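Local coordinates for beta-mannosidase (Trichoderma harzianum, PDB 4CVU), which probably hydrolyses terminal beta-mannosyl residues of beta-mannosides, as a retaining glycoside hydrolase of family 2, at residues T350-S355 / S531-P536; F689-S694 / W756-L761; A881-Y886 / L906-K911. One frame throughout, in Å; residues are numbered along the deposited sequence.

Contact 1: residues T350-S355 / S531-P536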
# COMPACT_ATOMS: atom_id res chain seq x y z
N THR A 350 32.27 27.33 27.34
CA THR A 350 33.28 27.26 26.31
C THR A 350 33.22 25.87 25.72
O THR A 350 33.07 24.88 26.46
CB THR A 350 34.71 27.53 26.84
OG1 THR A 350 35.09 26.52 27.77
CG2 THR A 350 34.79 28.93 27.49
N ILE A 351 33.28 25.79 24.40
CA ILE A 351 33.42 24.52 23.71
C ILE A 351 34.54 24.61 22.70
O ILE A 351 34.50 25.42 21.79
CB ILE A 351 32.10 24.04 23.08
CG1 ILE A 351 32.26 22.63 22.45
CG2 ILE A 351 31.56 25.05 22.06
CD1 ILE A 351 32.43 21.53 23.45
N LEU A 352 35.58 23.80 22.92
CA LEU A 352 36.75 23.74 22.09
C LEU A 352 36.75 22.48 21.24
O LEU A 352 36.52 21.38 21.78
CB LEU A 352 37.99 23.69 22.98
CG LEU A 352 39.34 23.55 22.25
CD1 LEU A 352 39.65 24.80 21.45
CD2 LEU A 352 40.43 23.29 23.27
N PHE A 353 37.01 22.62 19.95
CA PHE A 353 37.40 21.50 19.12
C PHE A 353 38.91 21.59 18.96
O PHE A 353 39.42 22.55 18.40
CB PHE A 353 36.72 21.49 17.75
CG PHE A 353 37.36 20.53 16.76
CD1 PHE A 353 37.39 19.17 17.03
CD2 PHE A 353 37.92 20.99 15.58
CE1 PHE A 353 38.01 18.28 16.14
CE2 PHE A 353 38.55 20.11 14.70
CZ PHE A 353 38.57 18.76 14.96
N SER A 354 39.61 20.57 19.44
CA SER A 354 41.06 20.57 19.51
C SER A 354 41.64 19.67 18.43
O SER A 354 41.45 18.46 18.48
CB SER A 354 41.50 20.09 20.90
OG SER A 354 42.92 20.07 20.99
N SER A 355 42.31 20.27 17.45
CA SER A 355 42.91 19.56 16.33
C SER A 355 44.39 19.88 16.06
O SER A 355 44.91 19.55 15.00
CB SER A 355 42.12 19.87 15.06
OG SER A 355 41.86 21.23 14.97
N SER A 531 34.06 32.13 19.78
CA SER A 531 33.76 31.01 20.65
C SER A 531 33.75 29.63 19.95
O SER A 531 33.99 28.60 20.58
CB SER A 531 32.41 31.26 21.34
OG SER A 531 31.37 31.40 20.40
N ILE A 532 33.51 29.61 18.64
CA ILE A 532 33.29 28.35 17.92
C ILE A 532 34.49 27.98 17.05
O ILE A 532 34.82 28.72 16.13
CB ILE A 532 32.05 28.41 17.05
CG1 ILE A 532 30.81 28.73 17.91
CG2 ILE A 532 31.88 27.08 16.30
CD1 ILE A 532 30.57 27.79 19.06
N SER A 533 35.08 26.82 17.33
CA SER A 533 36.25 26.32 16.57
C SER A 533 35.87 25.78 15.18
O SER A 533 34.70 25.54 14.89
CB SER A 533 36.96 25.21 17.34
OG SER A 533 37.33 25.62 18.62
N TYR A 534 36.88 25.56 14.35
CA TYR A 534 36.66 25.31 12.95
C TYR A 534 37.59 24.28 12.43
O TYR A 534 38.72 24.11 12.91
CB TYR A 534 36.85 26.60 12.12
CG TYR A 534 36.56 26.45 10.63
CD1 TYR A 534 35.26 26.36 10.16
CD2 TYR A 534 37.60 26.42 9.70
CE1 TYR A 534 34.98 26.21 8.81
CE2 TYR A 534 37.34 26.30 8.33
CZ TYR A 534 36.02 26.19 7.89
OH TYR A 534 35.74 26.04 6.56
N SER A 535 37.10 23.57 11.42
CA SER A 535 37.92 22.71 10.63
C SER A 535 37.44 22.84 9.20
O SER A 535 36.21 22.92 8.96
CB SER A 535 37.80 21.26 11.13
OG SER A 535 38.49 20.38 10.28
N PRO A 536 38.38 22.87 8.24
CA PRO A 536 37.97 23.05 6.86
C PRO A 536 37.20 21.85 6.27
O PRO A 536 36.54 22.00 5.25
CB PRO A 536 39.29 23.28 6.13
CG PRO A 536 40.34 22.71 7.01
CD PRO A 536 39.83 22.77 8.40
O HOH W 1 34.38 24.87 19.11
O HOH W 2 33.58 28.30 23.43
O HOH W 3 40.66 22.02 12.64

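Contact 2: residues F689-S694 / W756-L761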
# COMPACT_ATOMS: atom_id res chain seq x y z
N PHE A 689 35.52 -1.04 21.19
CA PHE A 689 36.94 -0.90 20.79
C PHE A 689 37.40 0.58 20.76
O PHE A 689 38.48 0.92 21.23
CB PHE A 689 37.14 -1.57 19.42
CG PHE A 689 38.43 -1.22 18.76
CD1 PHE A 689 39.56 -1.97 18.97
CD2 PHE A 689 38.50 -0.13 17.91
CE1 PHE A 689 40.74 -1.65 18.36
CE2 PHE A 689 39.70 0.22 17.30
CZ PHE A 689 40.81 -0.55 17.53
N TYR A 690 36.55 1.45 20.23
CA TYR A 690 36.83 2.89 20.26
C TYR A 690 36.93 3.43 21.70
O TYR A 690 37.86 4.17 22.04
CB TYR A 690 35.79 3.71 19.46
CG TYR A 690 35.73 3.39 17.99
CD1 TYR A 690 36.89 3.18 17.24
CD2 TYR A 690 34.48 3.24 17.34
CE1 TYR A 690 36.81 2.84 15.89
CE2 TYR A 690 34.41 2.91 16.00
CZ TYR A 690 35.57 2.71 15.28
OH TYR A 690 35.50 2.37 13.91
N ARG A 691 35.97 3.03 22.54
CA ARG A 691 35.95 3.50 23.92
C ARG A 691 37.12 3.05 24.77
O ARG A 691 37.62 3.83 25.54
CB ARG A 691 34.71 3.06 24.61
CG ARG A 691 33.49 3.80 24.08
CD ARG A 691 32.35 3.55 25.02
NE ARG A 691 32.53 4.17 26.34
CZ ARG A 691 31.58 4.19 27.28
NH1 ARG A 691 30.39 3.63 27.03
NH2 ARG A 691 31.79 4.79 28.45
N ARG A 692 37.45 1.78 24.70
CA ARG A 692 38.70 1.25 25.33
C ARG A 692 39.96 2.04 24.94
O ARG A 692 40.93 2.16 25.71
CB ARG A 692 38.87 -0.23 24.97
CG ARG A 692 40.11 -0.86 25.60
CD ARG A 692 40.35 -2.29 25.18
NE ARG A 692 40.65 -2.41 23.76
CZ ARG A 692 40.87 -3.56 23.12
NH1 ARG A 692 40.84 -4.72 23.78
NH2 ARG A 692 41.10 -3.55 21.81
N GLY A 693 39.98 2.50 23.70
CA GLY A 693 41.07 3.32 23.20
C GLY A 693 41.32 4.61 23.98
O GLY A 693 42.38 5.18 23.86
N SER A 694 40.35 5.06 24.78
CA SER A 694 40.51 6.21 25.66
C SER A 694 41.69 6.04 26.59
O SER A 694 42.35 7.01 26.92
CB SER A 694 39.24 6.42 26.51
OG SER A 694 39.04 5.33 27.42
N TRP A 756 37.45 -6.07 29.43
CA TRP A 756 37.92 -4.78 29.90
C TRP A 756 36.76 -4.00 30.44
O TRP A 756 35.63 -4.12 29.93
CB TRP A 756 38.49 -3.99 28.73
CG TRP A 756 39.71 -4.58 28.12
CD1 TRP A 756 39.80 -5.71 27.40
CD2 TRP A 756 41.01 -4.00 28.14
NE1 TRP A 756 41.10 -5.90 26.97
CE2 TRP A 756 41.86 -4.85 27.40
CE3 TRP A 756 41.54 -2.82 28.68
CZ2 TRP A 756 43.22 -4.58 27.21
CZ3 TRP A 756 42.89 -2.55 28.50
CH2 TRP A 756 43.72 -3.43 27.77
N VAL A 757 37.03 -3.19 31.46
CA VAL A 757 36.06 -2.24 31.98
C VAL A 757 36.47 -0.81 31.58
O VAL A 757 37.63 -0.38 31.81
CB VAL A 757 35.92 -2.34 33.51
CG1 VAL A 757 35.06 -1.20 34.05
CG2 VAL A 757 35.34 -3.68 33.93
N THR A 758 35.51 -0.06 31.03
CA THR A 758 35.78 1.27 30.48
C THR A 758 34.78 2.26 31.04
O THR A 758 33.60 1.94 31.13
CB THR A 758 35.68 1.26 28.93
OG1 THR A 758 36.66 0.38 28.38
CG2 THR A 758 35.93 2.64 28.37
N SER A 759 35.25 3.44 31.43
CA SER A 759 34.40 4.44 32.11
C SER A 759 34.60 5.81 31.50
O SER A 759 35.74 6.18 31.25
CB SER A 759 34.76 4.51 33.61
OG SER A 759 34.17 5.63 34.23
N ASP A 760 33.52 6.56 31.27
CA ASP A 760 33.68 7.93 30.77
C ASP A 760 33.58 9.03 31.85
O ASP A 760 33.54 10.23 31.52
CB ASP A 760 32.72 8.20 29.62
CG ASP A 760 31.28 8.35 30.06
OD1 ASP A 760 30.95 8.19 31.28
OD2 ASP A 760 30.46 8.62 29.15
N LEU A 761 33.50 8.61 33.10
CA LEU A 761 33.37 9.54 34.21
C LEU A 761 34.67 10.31 34.40
O LEU A 761 35.74 9.87 33.97
CB LEU A 761 33.00 8.79 35.49
CG LEU A 761 31.68 8.02 35.45
CD1 LEU A 761 31.59 7.09 36.66
CD2 LEU A 761 30.47 8.94 35.38
O HOH W 4 36.78 6.14 28.49

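Contact 3: residues A881-Y886 / L906-K911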
# COMPACT_ATOMS: atom_id res chain seq x y z
N ALA A 881 12.05 -22.41 29.96
CA ALA A 881 12.63 -23.72 29.65
C ALA A 881 14.14 -23.71 29.43
O ALA A 881 14.78 -24.75 29.44
CB ALA A 881 11.96 -24.29 28.42
N GLY A 882 14.70 -22.53 29.17
CA GLY A 882 16.13 -22.43 28.94
C GLY A 882 16.56 -21.00 28.67
O GLY A 882 15.77 -20.07 28.81
N VAL A 883 17.82 -20.84 28.28
CA VAL A 883 18.37 -19.53 28.00
C VAL A 883 17.83 -18.99 26.68
O VAL A 883 17.79 -19.70 25.68
CB VAL A 883 19.90 -19.56 27.88
CG1 VAL A 883 20.45 -18.23 27.35
CG2 VAL A 883 20.50 -19.87 29.22
N SER A 884 17.41 -17.73 26.70
CA SER A 884 16.99 -17.05 25.49
C SER A 884 18.03 -16.04 25.08
O SER A 884 18.39 -15.19 25.88
CB SER A 884 15.66 -16.34 25.74
OG SER A 884 15.52 -15.33 24.79
N LEU A 885 18.51 -16.09 23.83
CA LEU A 885 19.46 -15.12 23.31
C LEU A 885 18.76 -14.10 22.42
O LEU A 885 17.86 -14.46 21.67
CB LEU A 885 20.56 -15.82 22.49
CG LEU A 885 21.37 -16.86 23.23
CD1 LEU A 885 22.46 -17.46 22.32
CD2 LEU A 885 21.98 -16.20 24.45
N TYR A 886 19.17 -12.83 22.52
CA TYR A 886 18.69 -11.76 21.67
C TYR A 886 17.17 -11.70 21.83
O TYR A 886 16.49 -11.71 20.83
CB TYR A 886 19.00 -11.97 20.18
CG TYR A 886 20.49 -11.98 19.87
CD1 TYR A 886 21.18 -10.82 19.68
CD2 TYR A 886 21.16 -13.16 19.81
CE1 TYR A 886 22.57 -10.82 19.42
CE2 TYR A 886 22.56 -13.18 19.55
CZ TYR A 886 23.23 -12.00 19.34
OH TYR A 886 24.64 -11.97 19.08
N LEU A 906 18.47 -13.76 28.55
CA LEU A 906 17.60 -14.05 29.66
C LEU A 906 17.79 -15.50 30.06
O LEU A 906 17.76 -16.35 29.21
CB LEU A 906 16.19 -13.84 29.20
CG LEU A 906 15.12 -13.53 30.19
CD1 LEU A 906 15.39 -12.27 30.95
CD2 LEU A 906 13.82 -13.46 29.43
N ARG A 907 17.95 -15.76 31.36
CA ARG A 907 18.11 -17.13 31.87
C ARG A 907 16.86 -17.52 32.60
O ARG A 907 16.20 -16.70 33.11
CB ARG A 907 19.25 -17.25 32.87
CG ARG A 907 20.41 -16.32 32.68
CD ARG A 907 21.58 -16.87 33.44
NE ARG A 907 22.18 -15.89 34.31
CZ ARG A 907 22.66 -16.15 35.51
NH1 ARG A 907 22.62 -17.38 36.03
NH2 ARG A 907 23.17 -15.17 36.21
N PRO A 908 16.55 -18.81 32.65
CA PRO A 908 15.25 -19.21 33.14
C PRO A 908 15.11 -18.93 34.61
O PRO A 908 16.10 -18.93 35.33
CB PRO A 908 15.19 -20.69 32.83
CG PRO A 908 16.60 -21.13 32.74
CD PRO A 908 17.36 -19.96 32.23
N GLY A 909 13.88 -18.63 35.02
CA GLY A 909 13.59 -18.27 36.40
C GLY A 909 13.83 -16.79 36.67
O GLY A 909 13.07 -16.18 37.42
N GLU A 910 14.89 -16.23 36.06
CA GLU A 910 15.16 -14.80 36.11
C GLU A 910 13.97 -14.09 35.50
O GLU A 910 13.57 -14.37 34.36
CB GLU A 910 16.44 -14.44 35.33
CG GLU A 910 16.68 -12.93 35.11
CD GLU A 910 17.68 -12.58 34.00
OE1 GLU A 910 18.18 -13.48 33.29
OE2 GLU A 910 17.98 -11.38 33.83
N LYS A 911 13.40 -13.17 36.25
CA LYS A 911 12.32 -12.36 35.74
C LYS A 911 12.91 -10.97 35.40
O LYS A 911 13.65 -10.37 36.18
CB LYS A 911 11.19 -12.26 36.78
CG LYS A 911 9.89 -12.99 36.40
CD LYS A 911 9.76 -14.37 37.02
CE LYS A 911 8.33 -14.59 37.52
NZ LYS A 911 8.02 -16.00 37.90

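Contact 1: residues T350-S355 / S531-P536
Ile351 and Phe353 meet Ser531 to Ser535 in a buried contact bridged by water, between strand 351-354 and the approach to the short strand 534-535, which runs parallel to strand 481-485 in the mixed sheet consistent with the family's barrel. Three waters bridge the two segments. Water 1 lies between Ile351 O and Ser533 N, 2.7 Å from each, placed to donate to the carbonyl and accepting from the amide. Water 2 reverses the polarity one step away: it accepts from Ile351 N at 2.7 Å and sits 2.9 Å from Ser531 O, where it can donate. Water 3 links Ser355 OG, 2.7 Å away, with Tyr534 O.

Side-chain carbons also meet directly. CB of Phe353 rests against CB of Ser533 at 3.8 Å. The phenyl CG lies anti to the backbone N (chi1 166°), which carries it toward Ser535; the ring's CE2 comes obliquely to within 3.8 Å of Ser535 CB, while Tyr534 O sits at the ring edge, near its plane. Ile351 CG2 touches Ile532 CD1 more loosely, at 4.2 Å, the two side chains crossing obliquely. Beyond the pair, Trp373 meets the Phe353 ring edge-to-face and Met485 packs on it. Strand 351-354 bonds its backbone to 374-377, whereas Ser533 and Ser535 both bond to Trp484. With each strand's own mate elsewhere, the waters satisfy the buried Ile351 N and O, Ser533 N and Ser531 O, so water carries much of the polar link here.

Contact 2: residues F689-S694 / W756-L761
Arg692 lies over one face of the Trp756 indole, and this is the tightly packed part of the contact between helix 664-692 and strand 752-759 of the mannosidase Ig/CBM-like domain. Arg692 CD stands 3.7 Å from the centroid of the five-membered ring in a CH-pi contact. The chain then bends at chi3 (65°), which lifts NE away from the ring, and CZ ends 4.7 Å from the same centroid, a cation-pi pair. The guanidinium is not stacked flat: its plane is 71° from the indole's, and its edge, at NH1, is presented to the ring. NH1 and Trp756 NE1 are both donors, and NE1 instead bonds to Glu754. Next along, Thr758 pushes its methyl CG2 to 3.5 Å from Arg691 O, while its OG1 turns to Thr800.

The other side is looser. Arg691 NH2 and Asp760 OD2 are 4.1 Å apart with the oxygen well out of the guanidinium plane, so any attraction is probably electrostatic only; NH1 is held by Thr736 O and Glu738 O, and Asp760 pairs with Lys385. Here a water spans the interface, donating to Ser694 OG at 2.6 Å and to Ser759 O at 2.9 Å. Ser694 OG in turn donates to Arg691 O (2.8 Å). An alanine in place of Trp756 would probably leave Arg692 less firmly placed, without the indole face under its CD, and Glu754 without its indole donor. The helix thus meets the beta domain through a cation on an aromatic face, Phe745 giving Arg692 a second cation-pi partner, rather than through a direct hydrogen bond.

Contact 3: residues A881-Y886 / L906-K911
An antiparallel hydrogen-bonded pair, Ser884 with Leu906, joins strands 884-890 and 904-906 of the C-terminal Ig-fold domain where the second strand runs out into a type II turn. Ser884 N donates to Leu906 O at 2.9 Å, nearly straight (167°), and Leu906 N returns a bond to Ser884 O at 3.0 Å. The same Leu906 O receives a CA-H...O contact from Val883 CA, 3.5 Å away, and Val883 CG1 also lies near it.

Beyond this pair Pro908 lays its ring carbons against the Gly882 backbone, CD coming 3.8 Å from Gly882 O. The turn from Arg907 to Glu910 has Pro908 and Gly909 at its two central positions, Gly909 with positive phi. Its backbone bond is weak, but the extended Glu910 side chain reaches across the turn so that OE1 accepts from Arg907 N at 3.0 Å.

Leu906 packs on Val877 and Ala879 of strand 874-879 and on Leu864 of strand 864-869. The turn leads on to strand 911-921 in that same four-stranded sheet, while strand 884-890 sits between 904-906 and 932-934 in the facing three-stranded one.

How the contacts relate
The three contacts follow one another along the chain and mark successive parts of this multidomain enzyme: contact 1 links two separated parts of the mixed sheet through water, contact 2 sets helix 664-692 against the Ig/CBM-like domain, and contact 3 is internal to the C-terminal Ig-fold domain. Centres of contacts 1 and 2 are 24 Å apart, those of 2 and 3 29 Å, and those of 1 and 3 48 Å. None touches another; nearest atoms of contacts 1 and 2 stay about 14 Å apart. Bound metals lie at differing range: a sodium ion about 4 Å from the Arg692 side chain, cadmium ions about 10 Å from the side chain of Leu352 and about 8 Å from that of Leu906.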